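Local coordinates for Alr3699 protein (Nostoc sp., PDB 4XSR) that belongs to the glycosyltransferases of the GT-B fold and binds uridine-5'-diphosphate-glucose in the cleft between its two Rossmann-like domains, at residues S213-W218 with D249-L254; I238-A243 with K268-R273; I223-L228 with T259-E264; S131-S136 with S290-P295. One frame throughout, in Å; residues are numbered along the deposited sequence.

Contact 1 of 4, residues S213-W218 with D249-L254. With UPG (uridine-5'-diphosphate-glucose), chain J.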
# COMPACT_ATOMS: atom_id res chain seq x y z
N SER B 213 8.20 29.29 14.78
CA SER B 213 7.59 28.01 14.49
C SER B 213 6.50 28.16 13.41
O SER B 213 5.84 29.22 13.29
CB SER B 213 6.94 27.43 15.76
OG SER B 213 7.88 27.21 16.81
N ARG B 214 6.29 27.09 12.65
CA ARG B 214 5.15 27.04 11.77
C ARG B 214 3.89 27.25 12.59
O ARG B 214 3.89 27.05 13.80
CB ARG B 214 5.09 25.70 11.03
CG ARG B 214 4.61 24.53 11.87
CD ARG B 214 4.99 23.17 11.25
NE ARG B 214 4.22 22.05 11.83
CZ ARG B 214 4.71 20.83 12.06
NH1 ARG B 214 5.97 20.53 11.78
NH2 ARG B 214 3.94 19.89 12.57
N LEU B 215 2.82 27.65 11.92
CA LEU B 215 1.56 27.92 12.59
C LEU B 215 0.73 26.64 12.72
O LEU B 215 0.07 26.22 11.78
CB LEU B 215 0.80 29.01 11.84
CG LEU B 215 1.64 30.26 11.51
CD1 LEU B 215 0.83 31.23 10.67
CD2 LEU B 215 2.16 30.96 12.76
N SER B 216 0.83 25.98 13.86
CA SER B 216 -0.09 24.89 14.21
C SER B 216 -0.45 25.10 15.64
O SER B 216 0.32 25.67 16.39
CB SER B 216 0.52 23.49 14.07
OG SER B 216 1.22 23.32 12.84
N PRO B 217 -1.59 24.58 16.04
CA PRO B 217 -1.95 24.76 17.43
C PRO B 217 -0.88 24.28 18.42
O PRO B 217 -0.60 24.97 19.38
CB PRO B 217 -3.26 23.98 17.54
CG PRO B 217 -3.88 24.18 16.16
CD PRO B 217 -2.70 24.01 15.25
N TRP B 218 -0.23 23.17 18.15
CA TRP B 218 0.71 22.65 19.13
C TRP B 218 2.02 23.42 19.19
O TRP B 218 2.81 23.18 20.08
CB TRP B 218 0.95 21.14 18.93
CG TRP B 218 1.87 20.77 17.82
CD1 TRP B 218 1.53 20.53 16.53
CD2 TRP B 218 3.29 20.54 17.90
NE1 TRP B 218 2.64 20.20 15.79
CE2 TRP B 218 3.73 20.19 16.62
CE3 TRP B 218 4.23 20.60 18.93
CZ2 TRP B 218 5.05 19.90 16.34
CZ3 TRP B 218 5.54 20.33 18.64
CH2 TRP B 218 5.94 19.99 17.36
N ASP B 249 -7.73 27.65 10.12
CA ASP B 249 -8.56 27.93 11.30
C ASP B 249 -7.73 28.44 12.46
O ASP B 249 -8.16 29.32 13.18
CB ASP B 249 -9.31 26.67 11.75
CG ASP B 249 -10.59 26.42 10.95
OD1 ASP B 249 -10.99 27.29 10.12
OD2 ASP B 249 -11.21 25.35 11.14
N TYR B 250 -6.53 27.89 12.64
CA TYR B 250 -5.63 28.38 13.67
C TYR B 250 -5.20 29.83 13.36
O TYR B 250 -5.19 30.68 14.25
CB TYR B 250 -4.40 27.45 13.83
CG TYR B 250 -3.50 27.82 15.00
CD1 TYR B 250 -4.01 27.90 16.29
CD2 TYR B 250 -2.16 28.08 14.82
CE1 TYR B 250 -3.21 28.23 17.36
CE2 TYR B 250 -1.35 28.42 15.88
CZ TYR B 250 -1.88 28.49 17.15
OH TYR B 250 -1.06 28.80 18.21
N VAL B 251 -4.86 30.10 12.11
CA VAL B 251 -4.51 31.45 11.71
C VAL B 251 -5.60 32.48 12.07
O VAL B 251 -5.32 33.61 12.48
CB VAL B 251 -4.22 31.53 10.21
CG1 VAL B 251 -3.95 32.98 9.81
CG2 VAL B 251 -3.04 30.66 9.87
N LYS B 252 -6.85 32.08 11.88
CA LYS B 252 -7.96 32.93 12.22
C LYS B 252 -8.02 33.11 13.72
O LYS B 252 -8.09 34.23 14.20
CB LYS B 252 -9.27 32.33 11.71
CG LYS B 252 -10.54 33.05 12.16
CD LYS B 252 -11.77 32.48 11.46
CE LYS B 252 -12.07 31.09 12.01
NZ LYS B 252 -13.45 30.62 11.71
N GLU B 253 -7.99 32.01 14.45
CA GLU B 253 -8.04 32.05 15.91
C GLU B 253 -6.98 33.01 16.46
O GLU B 253 -7.26 33.79 17.37
CB GLU B 253 -7.85 30.65 16.51
CG GLU B 253 -9.09 29.76 16.37
CD GLU B 253 -8.85 28.27 16.67
OE1 GLU B 253 -9.81 27.50 16.48
OE2 GLU B 253 -7.73 27.86 17.10
N LEU B 254 -5.78 32.96 15.90
CA LEU B 254 -4.74 33.83 16.41
C LEU B 254 -5.15 35.27 16.19
O LEU B 254 -5.13 36.07 17.14
CB LEU B 254 -3.39 33.58 15.74
CG LEU B 254 -2.75 32.22 15.99
CD1 LEU B 254 -1.45 32.10 15.20
CD2 LEU B 254 -2.54 32.01 17.49
N1 UPG J . 11.73 28.42 9.45
C2 UPG J . 11.89 29.12 8.25
N3 UPG J . 11.04 30.08 7.95
C4 UPG J . 10.04 30.42 8.76
C5 UPG J . 9.87 29.75 9.98
C6 UPG J . 10.74 28.73 10.30
O2 UPG J . 12.82 28.85 7.43
O4 UPG J . 9.25 31.34 8.43
C1C UPG J . 12.64 27.34 9.81
C2C UPG J . 13.37 27.57 11.13
O2C UPG J . 14.54 28.39 10.93
C3C UPG J . 13.63 26.11 11.52
C4C UPG J . 12.44 25.31 10.96
O4C UPG J . 11.84 26.17 10.00
O3C UPG J . 14.84 25.69 10.88
C5C UPG J . 11.35 24.91 11.96
O5C UPG J . 11.97 23.90 12.77
PA UPG J . 11.19 23.04 13.85
O1A UPG J . 12.24 22.35 14.66
O2A UPG J . 10.05 23.77 14.46
O3A UPG J . 10.67 21.88 12.78
PB UPG J . 9.29 21.01 12.76
O1B UPG J . 8.61 21.51 11.55
O2B UPG J . 8.50 21.05 14.01
O3B UPG J . 10.00 19.60 12.40
C1' UPG J . 10.24 18.38 13.12
C2' UPG J . 10.12 18.38 14.62
C3' UPG J . 11.13 19.35 15.30
C4' UPG J . 12.56 18.98 14.86
C5' UPG J . 12.58 18.82 13.35
C6' UPG J . 13.90 18.39 12.79
O2' UPG J . 8.76 18.54 15.00
O3' UPG J . 11.01 19.21 16.72
O4' UPG J . 13.52 20.00 15.18
O5' UPG J . 11.59 17.90 12.89
O6' UPG J . 14.39 17.25 13.46
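With its CG anti to the backbone N (chi1 -173°), Tyr250 swings its ring out from helix 248-260 and lays it flat against Ser216 and Pro217. One face meets Pro217 squarely: CA sits 3.7 Å from the ring centroid, a CH-pi contact only 13° off the normal. Ser216 C lies over the same face nearer the rim, while Leu254 CG backs the opposite one, so the ring is sandwiched between the loop and its own helix. Proline suits this place because its rigid ring passes over the tyrosine in the opposite sense, Pro217 CG 3.7 Å from Tyr250 CD1. The phenol hydroxyl hydrogen-bonds to His222, which gives a buried polar end a partner. Beside this, the Leu215 and Val251 side chains cross, Leu215 CD1 lying 4.0 Å from Val251 CG2. From the far side of the loop, Arg214 extends its chain so that NH1 donates to O1B of uridine-5'-diphosphate-glucose at 2.8 Å. Its NE makes a weak bond to Ser216 OG, itself bonded to Glu247, and this should steady the guanidinium. No hydrogen bond joins the two segments: apolar and CH-pi packing fixes the loop, whose long cationic side chain may partly balance the diphosphate charge.

Contact 2 of 4, residues I238-A243 with K268-R273. With UPG (uridine-5'-diphosphate-glucose), chain J.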
# COMPACT_ATOMS: atom_id res chain seq x y z
N ILE B 238 7.16 39.33 16.81
CA ILE B 238 7.03 38.91 15.44
C ILE B 238 6.85 37.38 15.35
O ILE B 238 7.66 36.61 15.86
CB ILE B 238 8.18 39.39 14.56
CG1 ILE B 238 9.51 38.86 15.05
CG2 ILE B 238 8.20 40.92 14.58
CD1 ILE B 238 10.61 38.98 14.02
N LEU B 239 5.74 36.97 14.74
CA LEU B 239 5.44 35.57 14.41
C LEU B 239 5.85 35.29 12.99
O LEU B 239 5.23 35.81 12.05
CB LEU B 239 3.95 35.32 14.56
CG LEU B 239 3.37 35.73 15.91
CD1 LEU B 239 1.99 35.14 16.11
CD2 LEU B 239 4.29 35.30 17.04
N VAL B 240 6.91 34.51 12.85
CA VAL B 240 7.50 34.16 11.58
C VAL B 240 7.19 32.68 11.32
O VAL B 240 7.45 31.83 12.18
CB VAL B 240 9.02 34.36 11.58
CG1 VAL B 240 9.60 34.18 10.19
CG2 VAL B 240 9.38 35.75 12.10
N GLY B 241 6.66 32.41 10.13
CA GLY B 241 6.14 31.09 9.76
C GLY B 241 4.83 31.16 9.00
O GLY B 241 4.25 32.23 8.81
N ASP B 242 4.34 30.00 8.59
CA ASP B 242 3.06 29.89 7.88
C ASP B 242 2.34 28.65 8.34
O ASP B 242 2.98 27.74 8.87
CB ASP B 242 3.34 29.76 6.37
CG ASP B 242 2.19 30.26 5.50
OD1 ASP B 242 1.08 30.54 6.02
OD2 ASP B 242 2.44 30.36 4.27
N ALA B 243 1.03 28.60 8.15
CA ALA B 243 0.31 27.32 8.24
C ALA B 243 0.69 26.43 7.04
O ALA B 243 0.32 26.71 5.92
CB ALA B 243 -1.17 27.55 8.30
N LYS B 268 3.07 41.17 14.89
CA LYS B 268 3.15 41.15 13.43
C LYS B 268 3.46 39.74 12.90
O LYS B 268 4.36 39.07 13.40
CB LYS B 268 4.22 42.12 12.93
CG LYS B 268 4.03 43.51 13.51
CD LYS B 268 4.98 44.56 12.94
CE LYS B 268 4.57 45.93 13.48
NZ LYS B 268 5.65 46.94 13.33
N PHE B 269 2.73 39.32 11.87
CA PHE B 269 3.02 38.09 11.15
C PHE B 269 3.80 38.44 9.92
O PHE B 269 3.37 39.30 9.19
CB PHE B 269 1.75 37.43 10.67
CG PHE B 269 0.85 36.94 11.76
CD1 PHE B 269 -0.01 37.81 12.41
CD2 PHE B 269 0.83 35.59 12.10
CE1 PHE B 269 -0.88 37.35 13.38
CE2 PHE B 269 -0.03 35.13 13.08
CZ PHE B 269 -0.89 36.01 13.72
N LEU B 270 4.89 37.73 9.65
CA LEU B 270 5.63 37.92 8.42
C LEU B 270 5.49 36.80 7.39
O LEU B 270 6.13 36.84 6.34
CB LEU B 270 7.12 38.02 8.75
CG LEU B 270 7.53 39.08 9.75
CD1 LEU B 270 9.04 39.19 9.82
CD2 LEU B 270 6.90 40.40 9.37
N GLY B 271 4.73 35.76 7.71
CA GLY B 271 4.70 34.59 6.85
C GLY B 271 6.02 33.84 6.79
O GLY B 271 6.91 34.06 7.60
N PHE B 272 6.16 32.96 5.81
CA PHE B 272 7.31 32.13 5.76
C PHE B 272 8.47 32.92 5.22
O PHE B 272 8.41 33.39 4.11
CB PHE B 272 7.09 30.88 4.90
CG PHE B 272 8.07 29.77 5.22
CD1 PHE B 272 7.81 28.87 6.26
CD2 PHE B 272 9.26 29.66 4.53
CE1 PHE B 272 8.73 27.89 6.59
CE2 PHE B 272 10.17 28.66 4.83
CZ PHE B 272 9.91 27.77 5.86
N ARG B 273 9.54 33.02 6.00
CA ARG B 273 10.70 33.81 5.62
C ARG B 273 11.90 32.93 5.45
O ARG B 273 12.01 31.89 6.08
CB ARG B 273 10.98 34.85 6.67
CG ARG B 273 9.88 35.91 6.78
CD ARG B 273 10.03 36.94 5.66
NE ARG B 273 11.16 37.85 5.89
CZ ARG B 273 11.06 39.15 6.20
NH1 ARG B 273 12.17 39.85 6.40
NH2 ARG B 273 9.88 39.76 6.30
N1 UPG J . 11.73 28.42 9.45
C2 UPG J . 11.89 29.12 8.25
N3 UPG J . 11.04 30.08 7.95
C4 UPG J . 10.04 30.42 8.76
C5 UPG J . 9.87 29.75 9.98
C6 UPG J . 10.74 28.73 10.30
O2 UPG J . 12.82 28.85 7.43
O4 UPG J . 9.25 31.34 8.43
C1C UPG J . 12.64 27.34 9.81
C2C UPG J . 13.37 27.57 11.13
O2C UPG J . 14.54 28.39 10.93
C3C UPG J . 13.63 26.11 11.52
C4C UPG J . 12.44 25.31 10.96
O4C UPG J . 11.84 26.17 10.00
O3C UPG J . 14.84 25.69 10.88
C5C UPG J . 11.35 24.91 11.96
O5C UPG J . 11.97 23.90 12.77
PA UPG J . 11.19 23.04 13.85
O1A UPG J . 12.24 22.35 14.66
O2A UPG J . 10.05 23.77 14.46
O3A UPG J . 10.67 21.88 12.78
PB UPG J . 9.29 21.01 12.76
O1B UPG J . 8.61 21.51 11.55
O2B UPG J . 8.50 21.05 14.01
O3B UPG J . 10.00 19.60 12.40
C1' UPG J . 10.24 18.38 13.12
C2' UPG J . 10.12 18.38 14.62
C3' UPG J . 11.13 19.35 15.30
C4' UPG J . 12.56 18.98 14.86
C5' UPG J . 12.58 18.82 13.35
C6' UPG J . 13.90 18.39 12.79
O2' UPG J . 8.76 18.54 15.00
O3' UPG J . 11.01 19.21 16.72
O4' UPG J . 13.52 20.00 15.18
O5' UPG J . 11.59 17.90 12.89
O6' UPG J . 14.39 17.25 13.46
O HOH W 1 3.69 34.58 10.09
O HOH W 2 4.36 32.92 3.63
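Gly241 N donates a hydrogen bond to Gly271 O at 3.0 Å from 67° out of the carbonyl plane, and beside this unusual bond a water bridges the two parallel chains. It accepts from Gly271 N and donates to both Leu239 O and Gly241 O, tying together three backbone groups where the regular register is disturbed at Leu270-Gly271. Glycine suits both places: Gly241 has a phi of 137°, where a CB would collide with the carbonyl O of Val240, and the positive phi of Gly271 also favours glycine. Earlier pairing is orthodox, with Leu239 N giving to Lys268 O at 2.8 Å and Leu270 N giving to Leu239 O at 3.1 Å. Leu239 and Phe269 point side by side to one face, where Leu239 CD1 lies 3.6 Å from Phe269 CE2 in the apolar layer under the helices. Val240, on the other face, brings CG2 to 4.1 Å from Leu270 CD1. Farther on, the main chain of Arg273 reads the uracil edge: its N donates to O4 at 3.0 Å, and its O accepts from N3 at 2.8 Å. Phe272 holds CG anti to the backbone N (chi1 -159°), carrying one ring face to the base, with N3 3.3 Å above its plane toward the rim. Strand 235-240, helix 248-260 and strand 267-271 form a beta-alpha-beta crossover, and nucleotide binding at its C-terminal strand ends is typical of a Rossmann-like domain.

Contact 3 of 4, residues I223-L228 with T259-E264; sequences ILIDAL and TRLGLE
Of the flat groups here, the Asp226 carboxylate sets its OD1 obliquely to the Arg260 guanidinium, 4.5 Å from NH1. The pair marks the outer border of a contact in the Rossmann-like C-terminal domain, between helix 221-228 and the turn that ends helix 248-260; the two helices cover the same side of the parallel sheet. Its separation is beyond a salt bridge, although the opposite charges may still attract weakly at the surface. The carboxylate also receives a weak hydrogen bond at OD1 from Gln257, and the same oxygen stands 3.7 Å from Leu261 CD1. Leu261 is the first residue to leave helical geometry at the end of helix 248-260, and its side chain turns back toward the neighbouring helix. There it passes aslant the side chain of Ile225, with Leu261 CD1 4.1 Å from Ile225 CG2. Beneath the charged pair, leucine and isoleucine are the right residues: their branched ends pack together without needing polar partners. Leu228 faces two ways, packing on Val235 and Ala237 of the sheet while its CB comes 4.2 Å from Leu263 CD1. The Leu228 carbonyl meanwhile accepts from Arg266, a further tie to the chain just beyond the turn. Leu263 holds its CG anti to the carbonyl carbon (chi1 -61°), which sends its branch toward Ile225 of helix 221-228. The two side chains run past each other in opposite directions, Leu263 CD1 3.9 Å from Ile225 CG2 and 3.6 Å from Ile225 O.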
# COMPACT_ATOMS: atom_id res chain seq x y z
N ILE B 223 0.08 31.03 23.13
CA ILE B 223 0.65 31.21 24.46
C ILE B 223 1.49 32.50 24.48
O ILE B 223 1.40 33.30 25.42
CB ILE B 223 1.53 29.99 24.87
CG1 ILE B 223 0.74 28.68 24.78
CG2 ILE B 223 2.10 30.16 26.28
CD1 ILE B 223 -0.62 28.73 25.45
N LEU B 224 2.31 32.71 23.47
CA LEU B 224 3.09 33.92 23.41
C LEU B 224 2.16 35.14 23.38
O LEU B 224 2.43 36.14 24.03
CB LEU B 224 4.00 33.95 22.21
CG LEU B 224 4.73 35.28 22.05
CD1 LEU B 224 5.46 35.63 23.34
CD2 LEU B 224 5.73 35.25 20.91
N ILE B 225 1.06 35.05 22.66
CA ILE B 225 0.17 36.20 22.55
C ILE B 225 -0.48 36.49 23.90
O ILE B 225 -0.58 37.64 24.29
CB ILE B 225 -0.89 36.00 21.42
CG1 ILE B 225 -0.22 36.21 20.07
CG2 ILE B 225 -2.07 36.94 21.56
CD1 ILE B 225 -1.02 35.64 18.92
N ASP B 226 -0.92 35.46 24.60
CA ASP B 226 -1.45 35.65 25.97
C ASP B 226 -0.41 36.31 26.90
O ASP B 226 -0.75 37.15 27.74
CB ASP B 226 -1.96 34.32 26.56
CG ASP B 226 -3.39 34.02 26.18
OD1 ASP B 226 -4.06 34.90 25.59
OD2 ASP B 226 -3.87 32.90 26.46
N ALA B 227 0.85 35.94 26.71
CA ALA B 227 1.94 36.44 27.53
C ALA B 227 2.15 37.95 27.35
O ALA B 227 2.49 38.65 28.31
CB ALA B 227 3.24 35.70 27.22
N LEU B 228 1.95 38.42 26.12
CA LEU B 228 2.16 39.82 25.80
C LEU B 228 1.22 40.76 26.56
O LEU B 228 1.58 41.90 26.81
CB LEU B 228 1.98 40.07 24.31
CG LEU B 228 3.13 39.76 23.37
CD1 LEU B 228 2.97 40.61 22.12
CD2 LEU B 228 4.50 40.01 24.00
N THR B 259 -7.13 40.51 18.35
CA THR B 259 -8.18 41.52 18.37
C THR B 259 -8.89 41.56 19.74
O THR B 259 -9.22 42.61 20.25
CB THR B 259 -9.20 41.26 17.23
OG1 THR B 259 -8.60 41.61 15.97
CG2 THR B 259 -10.48 42.07 17.41
N ARG B 260 -9.12 40.40 20.32
CA ARG B 260 -9.82 40.35 21.59
C ARG B 260 -9.01 41.05 22.67
O ARG B 260 -9.53 41.81 23.46
CB ARG B 260 -10.07 38.90 21.98
CG ARG B 260 -11.20 38.73 22.97
CD ARG B 260 -11.34 37.27 23.37
NE ARG B 260 -10.25 36.86 24.25
CZ ARG B 260 -9.33 35.94 23.97
NH1 ARG B 260 -8.39 35.67 24.87
NH2 ARG B 260 -9.34 35.28 22.82
N LEU B 261 -7.71 40.81 22.68
CA LEU B 261 -6.83 41.52 23.58
C LEU B 261 -6.52 42.80 22.82
O LEU B 261 -7.09 43.02 21.76
CB LEU B 261 -5.59 40.69 23.90
CG LEU B 261 -5.98 39.22 24.24
CD1 LEU B 261 -4.75 38.33 24.35
CD2 LEU B 261 -6.87 39.09 25.48
N GLY B 262 -5.67 43.66 23.31
CA GLY B 262 -5.56 44.93 22.60
C GLY B 262 -4.45 44.96 21.58
O GLY B 262 -3.86 46.01 21.36
N LEU B 263 -4.15 43.83 20.95
CA LEU B 263 -2.75 43.63 20.52
C LEU B 263 -2.38 43.90 19.06
O LEU B 263 -1.22 43.69 18.66
CB LEU B 263 -2.28 42.26 20.97
CG LEU B 263 -2.28 42.04 22.49
CD1 LEU B 263 -1.94 40.59 22.84
CD2 LEU B 263 -1.30 42.98 23.17
N GLU B 264 -3.35 44.38 18.28
CA GLU B 264 -3.16 44.78 16.87
C GLU B 264 -1.80 45.45 16.61
O GLU B 264 -1.12 45.17 15.61
CB GLU B 264 -4.28 45.75 16.42
CG GLU B 264 -5.73 45.26 16.59
CD GLU B 264 -6.41 45.66 17.90
OE1 GLU B 264 -7.46 45.07 18.25
OE2 GLU B 264 -5.91 46.56 18.59

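Contact 4 of 4, residues S131-S136 with S290-P295; sequences SPEHFS and STAPEP. With UPG (uridine-5'-diphosphate-glucose), chain J.
His134 and Pro293 make the tight part of the contact: NE2 donates to the proline carbonyl O at 2.8 Å. The bond is bent, with 147° at the hydrogen, and the oxygen lies near the imidazole plane, tilted 16° out of it. Histidine suits the place because its ring can donate at one edge and still pack; Ala292 CB, small enough to fit, lies obliquely 3.9 Å from NE2, and Trp218 meets the ring edge-to-face. Glu133 forms the loose side, exposed to solvent and without a hydrogen bond to the other segment. With CG anti to the backbone N (chi1 -159°), its extended chain crosses Pro293 at about a right angle, and OE2 rests against Pro293 CD at 3.3 Å. Deeper in, Ser290 OG donates to Glu294 OE1 at 2.6 Å, steadying a carboxylate whose other oxygen pairs with Lys219 and accepts from O3' of uridine-5'-diphosphate-glucose, in a bond modelled very short, so its length is doubtful. Segment 131-136 lies in the loop leading from strand 122-126 of the N-terminal domain into helix 137-150, and Ser136 caps that helix. Segment 290-295 links strand 285-287 of the C-terminal domain to helix 298-305, so the two loops meet across the interdomain cleft.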
# COMPACT_ATOMS: atom_id res chain seq x y z
N SER B 131 4.03 9.52 19.95
CA SER B 131 3.30 9.39 21.20
C SER B 131 1.86 9.68 20.89
O SER B 131 1.57 10.32 19.88
CB SER B 131 3.81 10.41 22.23
OG SER B 131 3.16 11.65 22.02
N PRO B 132 0.95 9.23 21.75
CA PRO B 132 -0.48 9.45 21.55
C PRO B 132 -0.84 10.89 21.40
O PRO B 132 -1.76 11.19 20.65
CB PRO B 132 -1.11 8.84 22.82
CG PRO B 132 -0.22 7.65 23.09
CD PRO B 132 1.19 8.11 22.70
N GLU B 133 -0.11 11.76 22.08
CA GLU B 133 -0.37 13.21 22.03
C GLU B 133 -0.12 13.77 20.63
O GLU B 133 -0.82 14.65 20.18
CB GLU B 133 0.55 13.89 23.02
CG GLU B 133 0.11 15.27 23.47
CD GLU B 133 0.99 15.82 24.60
OE1 GLU B 133 0.75 17.00 24.97
OE2 GLU B 133 1.90 15.08 25.11
N HIS B 134 0.89 13.25 19.95
CA HIS B 134 1.22 13.72 18.61
C HIS B 134 0.54 12.98 17.46
O HIS B 134 0.45 13.52 16.37
CB HIS B 134 2.73 13.64 18.38
CG HIS B 134 3.48 14.80 18.94
ND1 HIS B 134 3.48 16.04 18.34
CD2 HIS B 134 4.27 14.91 20.03
CE1 HIS B 134 4.25 16.86 19.03
NE2 HIS B 134 4.73 16.20 20.07
N PHE B 135 0.10 11.73 17.66
CA PHE B 135 -0.38 10.91 16.54
C PHE B 135 -1.47 9.94 16.94
O PHE B 135 -1.60 9.58 18.11
CB PHE B 135 0.78 10.13 15.90
CG PHE B 135 1.83 11.02 15.31
CD1 PHE B 135 1.60 11.71 14.11
CD2 PHE B 135 3.04 11.22 15.97
CE1 PHE B 135 2.57 12.56 13.58
CE2 PHE B 135 4.02 12.06 15.45
CZ PHE B 135 3.79 12.74 14.26
N SER B 136 -2.24 9.55 15.93
CA SER B 136 -3.27 8.50 16.07
C SER B 136 -2.63 7.17 16.40
O SER B 136 -1.46 6.92 16.04
CB SER B 136 -4.04 8.35 14.74
OG SER B 136 -3.24 7.75 13.72
N SER B 290 5.86 25.58 22.21
CA SER B 290 5.04 24.43 21.84
C SER B 290 4.30 23.86 23.06
O SER B 290 4.89 23.69 24.11
CB SER B 290 5.90 23.32 21.22
OG SER B 290 6.64 23.78 20.11
N THR B 291 3.02 23.59 22.89
CA THR B 291 2.19 23.03 23.94
C THR B 291 2.19 21.50 23.93
O THR B 291 1.51 20.92 24.76
CB THR B 291 0.73 23.48 23.83
OG1 THR B 291 0.25 23.17 22.52
CG2 THR B 291 0.62 24.97 24.08
N ALA B 292 2.91 20.86 23.01
CA ALA B 292 3.10 19.41 23.05
C ALA B 292 4.56 19.20 22.90
O ALA B 292 5.22 20.03 22.30
CB ALA B 292 2.37 18.69 21.92
N PRO B 293 5.07 18.08 23.41
CA PRO B 293 6.52 18.00 23.45
C PRO B 293 7.22 18.18 22.12
O PRO B 293 6.88 17.53 21.16
CB PRO B 293 6.78 16.59 24.03
CG PRO B 293 5.61 16.34 24.91
CD PRO B 293 4.44 16.99 24.18
N GLU B 294 8.26 18.98 22.11
CA GLU B 294 9.03 19.23 20.91
C GLU B 294 10.08 18.14 20.70
O GLU B 294 10.86 17.82 21.59
CB GLU B 294 9.71 20.61 20.99
CG GLU B 294 10.40 21.07 19.71
CD GLU B 294 9.37 21.48 18.67
OE1 GLU B 294 8.44 22.25 19.03
OE2 GLU B 294 9.44 20.98 17.52
N PRO B 295 10.12 17.53 19.54
CA PRO B 295 11.10 16.49 19.33
C PRO B 295 12.54 16.95 19.39
O PRO B 295 13.32 16.30 20.01
CB PRO B 295 10.75 15.97 17.94
CG PRO B 295 9.31 16.16 17.86
CD PRO B 295 9.02 17.43 18.58
N1 UPG J . 11.73 28.42 9.45
C2 UPG J . 11.89 29.12 8.25
N3 UPG J . 11.04 30.08 7.95
C4 UPG J . 10.04 30.42 8.76
C5 UPG J . 9.87 29.75 9.98
C6 UPG J . 10.74 28.73 10.30
O2 UPG J . 12.82 28.85 7.43
O4 UPG J . 9.25 31.34 8.43
C1C UPG J . 12.64 27.34 9.81
C2C UPG J . 13.37 27.57 11.13
O2C UPG J . 14.54 28.39 10.93
C3C UPG J . 13.63 26.11 11.52
C4C UPG J . 12.44 25.31 10.96
O4C UPG J . 11.84 26.17 10.00
O3C UPG J . 14.84 25.69 10.88
C5C UPG J . 11.35 24.91 11.96
O5C UPG J . 11.97 23.90 12.77
PA UPG J . 11.19 23.04 13.85
O1A UPG J . 12.24 22.35 14.66
O2A UPG J . 10.05 23.77 14.46
O3A UPG J . 10.67 21.88 12.78
PB UPG J . 9.29 21.01 12.76
O1B UPG J . 8.61 21.51 11.55
O2B UPG J . 8.50 21.05 14.01
O3B UPG J . 10.00 19.60 12.40
C1' UPG J . 10.24 18.38 13.12
C2' UPG J . 10.12 18.38 14.62
C3' UPG J . 11.13 19.35 15.30
C4' UPG J . 12.56 18.98 14.86
C5' UPG J . 12.58 18.82 13.35
C6' UPG J . 13.90 18.39 12.79
O2' UPG J . 8.76 18.54 15.00
O3' UPG J . 11.01 19.21 16.72
O4' UPG J . 13.52 20.00 15.18
O5' UPG J . 11.59 17.90 12.89
O6' UPG J . 14.39 17.25 13.46

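Contacts 1, 2 and 3 belong to the C-terminal Rossmann-like domain, whereas contact 4 joins it to the N-terminal one. Along the chain, 131-136 comes first and 290-295 last, with the other three, whose segments interleave, all lying between. Contacts 1 and 3 both use helix 248-260, the crossover helix between the strands paired in contact 2; their centres are about 14 Å apart, and those of contacts 1 and 2 about 11 Å. Trp218 O and Thr291 N, 2.8 Å apart in a probable hydrogen bond, link contact 1 to contact 4. Contacts 1, 2 and 4 touch the ligand at diphosphate, uracil and sugar, while contact 3 touches all three contacts but has its centre about 25 Å from the chain centre.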